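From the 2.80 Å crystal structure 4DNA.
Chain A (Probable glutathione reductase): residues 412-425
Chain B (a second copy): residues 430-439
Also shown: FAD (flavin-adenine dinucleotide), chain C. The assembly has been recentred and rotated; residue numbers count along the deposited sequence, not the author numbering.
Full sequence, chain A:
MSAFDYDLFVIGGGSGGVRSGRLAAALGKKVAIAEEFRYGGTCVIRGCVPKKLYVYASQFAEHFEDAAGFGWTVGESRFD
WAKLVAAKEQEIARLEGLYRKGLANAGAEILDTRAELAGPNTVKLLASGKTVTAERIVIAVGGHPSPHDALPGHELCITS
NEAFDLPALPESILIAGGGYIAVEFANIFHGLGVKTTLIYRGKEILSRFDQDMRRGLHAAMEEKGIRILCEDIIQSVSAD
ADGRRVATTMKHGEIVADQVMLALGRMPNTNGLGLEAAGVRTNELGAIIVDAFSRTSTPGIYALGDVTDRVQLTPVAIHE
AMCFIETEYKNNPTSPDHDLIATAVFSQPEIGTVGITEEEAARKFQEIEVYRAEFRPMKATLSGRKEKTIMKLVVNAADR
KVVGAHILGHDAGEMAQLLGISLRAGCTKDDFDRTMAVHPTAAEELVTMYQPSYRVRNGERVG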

ATOM      1  N   ALA A 412       3.448  -4.968   0.068  1.00 63.42           N
ATOM      2  CA  ALA A 412       3.725  -5.518   1.386  1.00 62.63           C
ATOM      3  C   ALA A 412       4.589  -4.586   2.249  1.00 62.24           C
ATOM      4  O   ALA A 412       4.445  -4.547   3.470  1.00 61.16           O
ATOM      5  CB  ALA A 412       4.374  -6.878   1.252  1.00 61.95           C
ATOM      6  N   GLY A 413       5.466  -3.824   1.606  1.00 61.87           N
ATOM      7  CA  GLY A 413       6.288  -2.852   2.303  1.00 60.75           C
ATOM      8  C   GLY A 413       5.541  -1.662   2.879  1.00 60.54           C
ATOM      9  O   GLY A 413       5.767  -1.279   4.023  1.00 58.99           O
ATOM     10  N   GLU A 414       4.657  -1.086   2.099  1.00 62.33           N
ATOM     11  CA  GLU A 414       3.833  -0.014   2.587  1.00 60.47           C
ATOM     12  C   GLU A 414       2.925  -0.488   3.686  1.00 60.96           C
ATOM     13  O   GLU A 414       2.654   0.236   4.600  1.00 62.51           O
ATOM     14  CB  GLU A 414       3.047   0.621   1.457  1.00 59.75           C
ATOM     15  CG  GLU A 414       3.912   1.182   0.358  1.00 59.19           C
ATOM     16  CD  GLU A 414       4.518   2.510   0.707  1.00 62.02           C
ATOM     17  OE1 GLU A 414       4.182   3.066   1.745  1.00 61.43           O
ATOM     18  OE2 GLU A 414       5.322   3.014  -0.071  1.00 63.02           O
HETATM   19  N   MSE A 415       2.401  -1.690   3.555  1.00 61.65           N
HETATM   20  CA  MSE A 415       1.576  -2.281   4.566  1.00 61.65           C
HETATM   21  C   MSE A 415       2.308  -2.558   5.823  1.00 60.26           C
HETATM   22  O   MSE A 415       1.781  -2.361   6.915  1.00 59.27           O
HETATM   23  CB  MSE A 415       1.027  -3.559   4.003  1.00 62.59           C
HETATM   24  CG  MSE A 415      -0.268  -3.220   3.314  1.00 65.70           C
HETATM   25 SE   MSE A 415      -0.910  -4.738   2.293  1.00 81.79          SE
HETATM   26  CE  MSE A 415      -1.781  -5.670   3.740  1.00 66.19           C
ATOM     27  N   ALA A 416       3.526  -3.023   5.708  1.00 60.05           N
ATOM     28  CA  ALA A 416       4.260  -3.348   6.894  1.00 58.65           C
ATOM     29  C   ALA A 416       4.444  -2.132   7.719  1.00 58.51           C
ATOM     30  O   ALA A 416       4.350  -2.186   8.908  1.00 59.07           O
ATOM     31  CB  ALA A 416       5.603  -3.912   6.537  1.00 59.92           C
ATOM     32  N   GLN A 417       4.738  -1.019   7.092  1.00 59.48           N
ATOM     33  CA  GLN A 417       5.005   0.161   7.847  1.00 59.26           C
ATOM     34  C   GLN A 417       3.808   0.558   8.623  1.00 59.72           C
ATOM     35  O   GLN A 417       3.906   0.810   9.783  1.00 60.32           O
ATOM     36  CB  GLN A 417       5.348   1.297   6.921  1.00 59.60           C
ATOM     37  CG  GLN A 417       5.361   2.623   7.630  1.00 59.63           C
ATOM     38  CD  GLN A 417       6.692   2.940   8.239  1.00 59.76           C
ATOM     39  OE1 GLN A 417       7.657   3.159   7.555  1.00 60.27           O
ATOM     40  NE2 GLN A 417       6.744   2.958   9.530  1.00 59.36           N
ATOM     41  N   LEU A 418       2.654   0.553   7.992  1.00 59.64           N
ATOM     42  CA  LEU A 418       1.412   0.887   8.691  1.00 59.81           C
ATOM     43  C   LEU A 418       1.057  -0.136   9.766  1.00 61.24           C
ATOM     44  O   LEU A 418       0.813   0.234  10.915  1.00 62.23           O
ATOM     45  CB  LEU A 418       0.269   1.080   7.707  1.00 59.51           C
ATOM     46  CG  LEU A 418       0.533   2.195   6.698  1.00 60.21           C
ATOM     47  CD1 LEU A 418      -0.498   2.152   5.597  1.00 62.24           C
ATOM     48  CD2 LEU A 418       0.549   3.564   7.363  1.00 57.82           C
ATOM     49  N   LEU A 419       1.055  -1.419   9.414  1.00 59.46           N
ATOM     50  CA  LEU A 419       0.881  -2.437  10.426  1.00 60.04           C
ATOM     51  C   LEU A 419       1.830  -2.216  11.623  1.00 62.43           C
ATOM     52  O   LEU A 419       1.447  -2.448  12.770  1.00 65.21           O
ATOM     53  CB  LEU A 419       1.099  -3.824   9.838  1.00 60.36           C
ATOM     54  CG  LEU A 419       0.098  -4.340   8.808  1.00 59.55           C
ATOM     55  CD1 LEU A 419       0.659  -5.580   8.113  1.00 56.38           C
ATOM     56  CD2 LEU A 419      -1.239  -4.642   9.462  1.00 59.10           C
ATOM     57  N   GLY A 420       3.055  -1.757  11.363  1.00 60.59           N
ATOM     58  CA  GLY A 420       4.016  -1.472  12.429  1.00 61.85           C
ATOM     59  C   GLY A 420       3.545  -0.463  13.469  1.00 63.42           C
ATOM     60  O   GLY A 420       3.931  -0.528  14.627  1.00 64.30           O
ATOM     61  N   ILE A 421       2.718   0.486  13.061  1.00 62.75           N
ATOM     62  CA  ILE A 421       2.155   1.419  14.009  1.00 63.88           C
ATOM     63  C   ILE A 421       1.221   0.646  14.934  1.00 65.21           C
ATOM     64  O   ILE A 421       1.328   0.728  16.165  1.00 65.87           O
ATOM     65  CB  ILE A 421       1.409   2.556  13.308  1.00 63.72           C
ATOM     66  CG1 ILE A 421       2.362   3.326  12.383  1.00 63.57           C
ATOM     67  CG2 ILE A 421       0.787   3.480  14.338  1.00 65.16           C
ATOM     68  CD1 ILE A 421       1.671   4.213  11.368  1.00 62.61           C
ATOM     69  N   SER A 422       0.337  -0.145  14.331  1.00 64.86           N
ATOM     70  CA  SER A 422      -0.630  -0.940  15.088  1.00 66.49           C
ATOM     71  C   SER A 422       0.044  -1.862  16.092  1.00 66.34           C
ATOM     72  O   SER A 422      -0.435  -1.998  17.209  1.00 67.71           O
ATOM     73  CB  SER A 422      -1.528  -1.745  14.153  1.00 66.48           C
ATOM     74  OG  SER A 422      -2.148  -0.887  13.206  1.00 72.34           O
ATOM     75  N   LEU A 423       1.159  -2.470  15.713  1.00 65.00           N
ATOM     76  CA  LEU A 423       1.824  -3.397  16.621  1.00 66.14           C
ATOM     77  C   LEU A 423       2.650  -2.715  17.719  1.00 67.67           C
ATOM     78  O   LEU A 423       2.632  -3.154  18.877  1.00 69.51           O
ATOM     79  CB  LEU A 423       2.640  -4.437  15.857  1.00 66.80           C
ATOM     80  CG  LEU A 423       1.789  -5.653  15.453  1.00 65.47           C
ATOM     81  CD1 LEU A 423       0.859  -5.327  14.291  1.00 65.34           C
ATOM     82  CD2 LEU A 423       2.660  -6.859  15.123  1.00 62.93           C
ATOM     83  N   ARG A 424       3.345  -1.632  17.370  1.00 67.50           N
ATOM     84  CA  ARG A 424       4.027  -0.815  18.369  1.00 68.62           C
ATOM     85  C   ARG A 424       3.047  -0.442  19.501  1.00 69.39           C
ATOM     86  O   ARG A 424       3.394  -0.568  20.670  1.00 68.51           O
ATOM     87  CB  ARG A 424       4.671   0.438  17.737  1.00 67.89           C
ATOM     88  CG  ARG A 424       5.660   1.177  18.639  1.00 72.83           C
ATOM     89  CD  ARG A 424       6.892   0.320  18.899  1.00 85.25           C
ATOM     90  NE  ARG A 424       7.737   0.824  19.982  1.00 91.75           N
ATOM     91  CZ  ARG A 424       8.455   0.059  20.812  1.00 95.83           C
ATOM     92  NH1 ARG A 424       8.437  -1.275  20.714  1.00 88.53           N
ATOM     93  NH2 ARG A 424       9.189   0.634  21.761  1.00101.11           N
ATOM     94  N   ALA A 425       1.829  -0.018  19.151  1.00 68.20           N
ATOM     95  CA  ALA A 425       0.825   0.390  20.146  1.00 67.90           C
ATOM     96  C   ALA A 425       0.039  -0.776  20.760  1.00 68.11           C
ATOM     97  O   ALA A 425      -0.982  -0.553  21.414  1.00 68.33           O
ATOM     98  CB  ALA A 425      -0.136   1.427  19.552  1.00 67.69           C
TER
HETATM   99  PA  FAD C 500      26.857   3.930   5.469  1.00 71.98           P
HETATM  100  O1A FAD C 500      27.354   2.520   5.197  1.00 70.48           O
HETATM  101  O2A FAD C 500      25.572   4.466   4.877  1.00 72.80           O
HETATM  102  O5B FAD C 500      28.013   4.971   5.073  1.00 72.78           O
HETATM  103  C5B FAD C 500      29.125   5.266   5.929  1.00 72.43           C
HETATM  104  C4B FAD C 500      30.111   6.043   5.070  1.00 72.55           C
HETATM  105  O4B FAD C 500      31.399   6.159   5.673  1.00 71.01           O
HETATM  106  C3B FAD C 500      30.306   5.335   3.743  1.00 72.84           C
HETATM  107  O3B FAD C 500      29.936   6.236   2.690  1.00 71.60           O
HETATM  108  C2B FAD C 500      31.773   4.951   3.727  1.00 72.62           C
HETATM  109  O2B FAD C 500      32.321   5.033   2.411  1.00 72.55           O
HETATM  110  C1B FAD C 500      32.404   5.957   4.678  1.00 73.72           C
HETATM  111  N9A FAD C 500      33.631   5.473   5.353  1.00 74.97           N
HETATM  112  C8A FAD C 500      33.875   4.190   5.681  1.00 75.00           C
HETATM  113  N7A FAD C 500      35.062   4.042   6.318  1.00 76.00           N
HETATM  114  C5A FAD C 500      35.592   5.267   6.410  1.00 76.74           C
HETATM  115  C6A FAD C 500      36.840   5.798   6.981  1.00 78.41           C
HETATM  116  N6A FAD C 500      37.704   4.920   7.548  1.00 79.46           N
HETATM  117  N1A FAD C 500      37.056   7.137   6.898  1.00 78.97           N
HETATM  118  C2A FAD C 500      36.157   7.961   6.306  1.00 78.08           C
HETATM  119  N3A FAD C 500      34.993   7.536   5.762  1.00 77.06           N
HETATM  120  C4A FAD C 500      34.657   6.216   5.782  1.00 76.58           C
HETATM  121  N1  FAD C 500      18.311  -0.434   4.434  1.00 64.60           N
HETATM  122  C2  FAD C 500      16.985  -0.175   4.510  1.00 64.16           C
HETATM  123  O2  FAD C 500      16.520   0.323   5.558  1.00 64.41           O
HETATM  124  N3  FAD C 500      16.153  -0.442   3.486  1.00 64.02           N
HETATM  125  C4  FAD C 500      16.569  -0.982   2.323  1.00 64.26           C
HETATM  126  O4  FAD C 500      15.757  -1.203   1.392  1.00 64.22           O
HETATM  127  C4X FAD C 500      18.011  -1.301   2.171  1.00 64.55           C
HETATM  128  N5  FAD C 500      18.510  -1.839   1.037  1.00 64.58           N
HETATM  129  C5X FAD C 500      19.840  -2.107   0.938  1.00 65.29           C
HETATM  130  C6  FAD C 500      20.355  -2.664  -0.233  1.00 65.50           C
HETATM  131  C7  FAD C 500      21.719  -2.953  -0.341  1.00 65.90           C
HETATM  132  C7M FAD C 500      22.227  -3.551  -1.629  1.00 66.33           C
HETATM  133  C8  FAD C 500      22.644  -2.648   0.797  1.00 66.03           C
HETATM  134  C8M FAD C 500      24.122  -2.922   0.734  1.00 66.53           C
HETATM  135  C9  FAD C 500      22.133  -2.096   1.964  1.00 66.02           C
HETATM  136  C9A FAD C 500      20.772  -1.818   2.078  1.00 65.10           C
HETATM  137  N10 FAD C 500      20.267  -1.254   3.267  1.00 65.06           N
HETATM  138  C10 FAD C 500      18.880  -0.984   3.336  1.00 64.81           C
HETATM  139  C1' FAD C 500      21.182  -0.976   4.390  1.00 65.65           C
HETATM  140  C2' FAD C 500      21.565   0.492   4.512  1.00 67.39           C
HETATM  141  O2' FAD C 500      22.121   0.946   3.273  1.00 66.91           O
HETATM  142  C3' FAD C 500      22.543   0.696   5.670  1.00 69.69           C
HETATM  143  O3' FAD C 500      22.007   0.040   6.825  1.00 68.86           O
HETATM  144  C4' FAD C 500      22.786   2.170   6.001  1.00 68.81           C
HETATM  145  O4' FAD C 500      23.469   2.798   4.908  1.00 70.33           O
HETATM  146  C5' FAD C 500      23.617   2.319   7.263  1.00 70.03           C
HETATM  147  O5' FAD C 500      24.416   3.495   7.147  1.00 71.78           O
HETATM  148  P   FAD C 500      25.687   3.817   8.092  1.00 71.47           P
HETATM  149  O1P FAD C 500      25.413   5.083   8.882  1.00 71.86           O
HETATM  150  O2P FAD C 500      26.127   2.561   8.806  1.00 71.28           O
HETATM  151  O3P FAD C 500      26.852   4.205   7.056  1.00 72.18           O
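Chain B 430-439: DDFDRTMAVH

Residues 412-424 of chain A form a helix, and A425(A) is the first residue to leave helical phi/psi. Chain B lies across this helix in two parts. Its first residues, from D430(B), belong to the last part of a helix that begins earlier in the chain. From T435(B) to H439(B) the backbone is extended, with psi between 121° and 153°. The two helix axes approach to 8.9 Å, and their N-to-C directions differ by 117°. The register runs in opposite senses: A425(A) lies nearest D431(B), I421(A) nearest T435(B) and Q417(A) nearest V438(B), with CA to CA distances of 6.1, 5.5 and 5.7 Å.

Q417(A) holds the extended segment. Its CA-to-CB bond points toward chain B; chi1 is t and chi2 is p, and this places the amide alongside the backbone of chain B. V438(B) N donates to Q417(A) OE1 at 2.6 Å. Q417(A) NE2 donates to M436(B) O at 3.0 Å. One amide thus serves a carbonyl and an NH two residues apart, which an extended backbone offers on the same side. A437(B), between them, points its CB away, and the selenomethionine M436(B) leads its end away. V438(B) directs its CA-to-CB bond toward chain A, with chi1 t, and V438(B) CG1 lies 4.3 Å from G413(A) O.

T435(B) sits where the chain B backbone changes from helical to extended. Its chi1 is m. In this rotamer T435(B) OG1 turns back and donates to D431(B) O at 2.9 Å, so the hydroxyl is satisfied within its own chain. The same T435(B) OG1 packs against I421(A), 3.2 Å from I421(A) CA. The methyl goes to G420(A), with T435(B) CG2 3.8 Å from G420(A) C. G420(A) has no side chain; a CB there would point toward chain B and lie about 3.7 Å from T435(B) CG2, an ordinary contact; the crowding would come from Q417(A) O, 3.0 Å from that CB.

I421(A) has chi1 m and chi2 t. The CB points sideways, yet the branches reach the ring of F432(B). I421(A) CD1 is 4.0 Å from the ring centroid of F432(B) and 19° off the ring normal, a CH-pi contact over the face. I421(A) CG2 approaches F432(B) CD1 at 3.9 Å. F432(B) points its CB away from chain A, and with chi1 m the ring still offers a face to the isoleucine.

Two arginines meet at the other end. R424(A) has chi1 t and chi2 p, with R424(A) CB 3.8 Å from T435(B) OG1. R424(A) NE lies 3.3 Å from R434(B) NH2. Both are donors and both groups are charged, so this is no hydrogen bond; each guanidinium lies over one face of the other. R434(B) is held by D431(B) of its own chain, R434(B) NH1 forming a salt bridge to D431(B) OD1 at 3.2 Å. That same OD1 of D431(B) is 3.6 Å from A425(A) CB.

Past the contact, H439(B) O accepts a hydrogen bond from FAD N3 at 2.5 Å.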

ATOM      1  N   ASP B 430       1.801  10.267  18.977  1.00 68.92           N
ATOM      2  CA  ASP B 430       2.982   9.723  19.635  1.00 70.17           C
ATOM      3  C   ASP B 430       3.257   8.286  19.242  1.00 69.04           C
ATOM      4  O   ASP B 430       4.413   7.911  19.060  1.00 72.27           O
ATOM      5  CB  ASP B 430       2.867   9.886  21.145  1.00 70.26           C
ATOM      6  CG  ASP B 430       2.888  11.346  21.548  1.00 75.67           C
ATOM      7  OD1 ASP B 430       3.909  12.027  21.297  1.00 73.63           O
ATOM      8  OD2 ASP B 430       1.869  11.827  22.075  1.00 80.64           O
ATOM      9  N   ASP B 431       2.200   7.498  19.073  1.00 66.94           N
ATOM     10  CA  ASP B 431       2.354   6.127  18.632  1.00 67.00           C
ATOM     11  C   ASP B 431       2.984   6.095  17.241  1.00 67.79           C
ATOM     12  O   ASP B 431       3.857   5.264  16.955  1.00 67.92           O
ATOM     13  CB  ASP B 431       1.005   5.408  18.652  1.00 65.37           C
ATOM     14  CG  ASP B 431       0.568   5.033  20.063  1.00 67.15           C
ATOM     15  OD1 ASP B 431       1.398   4.470  20.806  1.00 66.54           O
ATOM     16  OD2 ASP B 431      -0.606   5.282  20.425  1.00 68.09           O
ATOM     17  N   PHE B 432       2.557   7.014  16.383  1.00 65.75           N
ATOM     18  CA  PHE B 432       3.136   7.112  15.066  1.00 66.08           C
ATOM     19  C   PHE B 432       4.612   7.437  15.195  1.00 68.35           C
ATOM     20  O   PHE B 432       5.434   6.814  14.555  1.00 69.21           O
ATOM     21  CB  PHE B 432       2.440   8.191  14.253  1.00 64.00           C
ATOM     22  CG  PHE B 432       1.124   7.768  13.663  1.00 62.16           C
ATOM     23  CD1 PHE B 432       0.102   7.283  14.464  1.00 61.92           C
ATOM     24  CD2 PHE B 432       0.893   7.894  12.296  1.00 61.86           C
ATOM     25  CE1 PHE B 432      -1.116   6.917  13.912  1.00 60.76           C
ATOM     26  CE2 PHE B 432      -0.327   7.537  11.738  1.00 60.94           C
ATOM     27  CZ  PHE B 432      -1.334   7.052  12.551  1.00 60.83           C
ATOM     28  N   ASP B 433       4.951   8.388  16.051  1.00 67.84           N
ATOM     29  CA  ASP B 433       6.319   8.869  16.127  1.00 69.88           C
ATOM     30  C   ASP B 433       7.291   7.825  16.656  1.00 70.98           C
ATOM     31  O   ASP B 433       8.421   7.734  16.207  1.00 72.99           O
ATOM     32  CB  ASP B 433       6.380  10.171  16.927  1.00 71.07           C
ATOM     33  CG  ASP B 433       5.641  11.311  16.236  1.00 71.01           C
ATOM     34  OD1 ASP B 433       5.013  11.076  15.175  1.00 70.05           O
ATOM     35  OD2 ASP B 433       5.684  12.455  16.741  1.00 74.67           O
ATOM     36  N   ARG B 434       6.829   7.020  17.600  1.00 70.86           N
ATOM     37  CA  ARG B 434       7.614   5.904  18.134  1.00 73.04           C
ATOM     38  C   ARG B 434       7.774   4.781  17.115  1.00 71.20           C
ATOM     39  O   ARG B 434       8.652   3.939  17.269  1.00 73.06           O
ATOM     40  CB  ARG B 434       6.951   5.320  19.378  1.00 75.64           C
ATOM     41  CG  ARG B 434       6.839   6.270  20.559  1.00 77.82           C
ATOM     42  CD  ARG B 434       5.812   5.757  21.572  1.00 83.83           C
ATOM     43  NE  ARG B 434       6.172   4.433  22.102  1.00 85.70           N
ATOM     44  CZ  ARG B 434       5.499   3.303  21.879  1.00 81.06           C
ATOM     45  NH1 ARG B 434       4.387   3.300  21.137  1.00 80.58           N
ATOM     46  NH2 ARG B 434       5.940   2.169  22.419  1.00 84.84           N
ATOM     47  N   THR B 435       6.923   4.747  16.094  1.00 69.37           N
ATOM     48  CA  THR B 435       7.020   3.688  15.100  1.00 69.69           C
ATOM     49  C   THR B 435       8.249   3.915  14.225  1.00 71.06           C
ATOM     50  O   THR B 435       8.468   5.017  13.706  1.00 72.07           O
ATOM     51  CB  THR B 435       5.730   3.535  14.259  1.00 67.90           C
ATOM     52  OG1 THR B 435       4.646   3.159  15.117  1.00 68.72           O
ATOM     53  CG2 THR B 435       5.896   2.461  13.185  1.00 67.68           C
HETATM   54  N   MSE B 436       9.057   2.859  14.107  1.00 72.14           N
HETATM   55  CA  MSE B 436      10.257   2.856  13.283  1.00 79.63           C
HETATM   56  C   MSE B 436       9.895   2.881  11.817  1.00 73.05           C
HETATM   57  O   MSE B 436       9.034   2.137  11.353  1.00 70.89           O
HETATM   58  CB  MSE B 436      11.055   1.614  13.654  1.00 76.08           C
HETATM   59  CG  MSE B 436      12.378   1.479  12.903  1.00 80.92           C
HETATM   60 SE   MSE B 436      13.644   2.922  13.383  1.00106.41          SE
HETATM   61  CE  MSE B 436      14.352   2.210  15.091  1.00100.54           C
ATOM     62  N   ALA B 437      10.558   3.761  11.078  1.00 74.61           N
ATOM     63  CA  ALA B 437      10.342   3.889   9.651  1.00 70.07           C
ATOM     64  C   ALA B 437      10.729   2.611   8.907  1.00 70.06           C
ATOM     65  O   ALA B 437      11.574   1.843   9.368  1.00 71.37           O
ATOM     66  CB  ALA B 437      11.124   5.084   9.112  1.00 67.82           C
ATOM     67  N   VAL B 438      10.088   2.386   7.762  1.00 67.20           N
ATOM     68  CA  VAL B 438      10.502   1.356   6.817  1.00 67.31           C
ATOM     69  C   VAL B 438      10.960   2.094   5.574  1.00 66.14           C
ATOM     70  O   VAL B 438      10.203   2.852   4.980  1.00 66.24           O
ATOM     71  CB  VAL B 438       9.367   0.365   6.478  1.00 65.29           C
ATOM     72  CG1 VAL B 438       9.826  -0.632   5.423  1.00 64.90           C
ATOM     73  CG2 VAL B 438       8.871  -0.346   7.733  1.00 66.02           C
ATOM     74  N   HIS B 439      12.211   1.873   5.197  1.00 67.28           N
ATOM     75  CA  HIS B 439      12.825   2.607   4.104  1.00 67.76           C
ATOM     76  C   HIS B 439      13.296   1.697   2.992  1.00 68.09           C
ATOM     77  O   HIS B 439      13.923   0.669   3.249  1.00 69.10           O
ATOM     78  CB  HIS B 439      13.976   3.436   4.661  1.00 70.61           C
ATOM     79  CG  HIS B 439      14.527   4.439   3.695  1.00 70.28           C
ATOM     80  ND1 HIS B 439      13.746   5.304   3.035  1.00 70.09           N
ATOM     81  CD2 HIS B 439      15.829   4.702   3.301  1.00 74.90           C
ATOM     82  CE1 HIS B 439      14.506   6.080   2.245  1.00 72.92           C
ATOM     83  NE2 HIS B 439      15.783   5.716   2.415  1.00 73.60           N
TER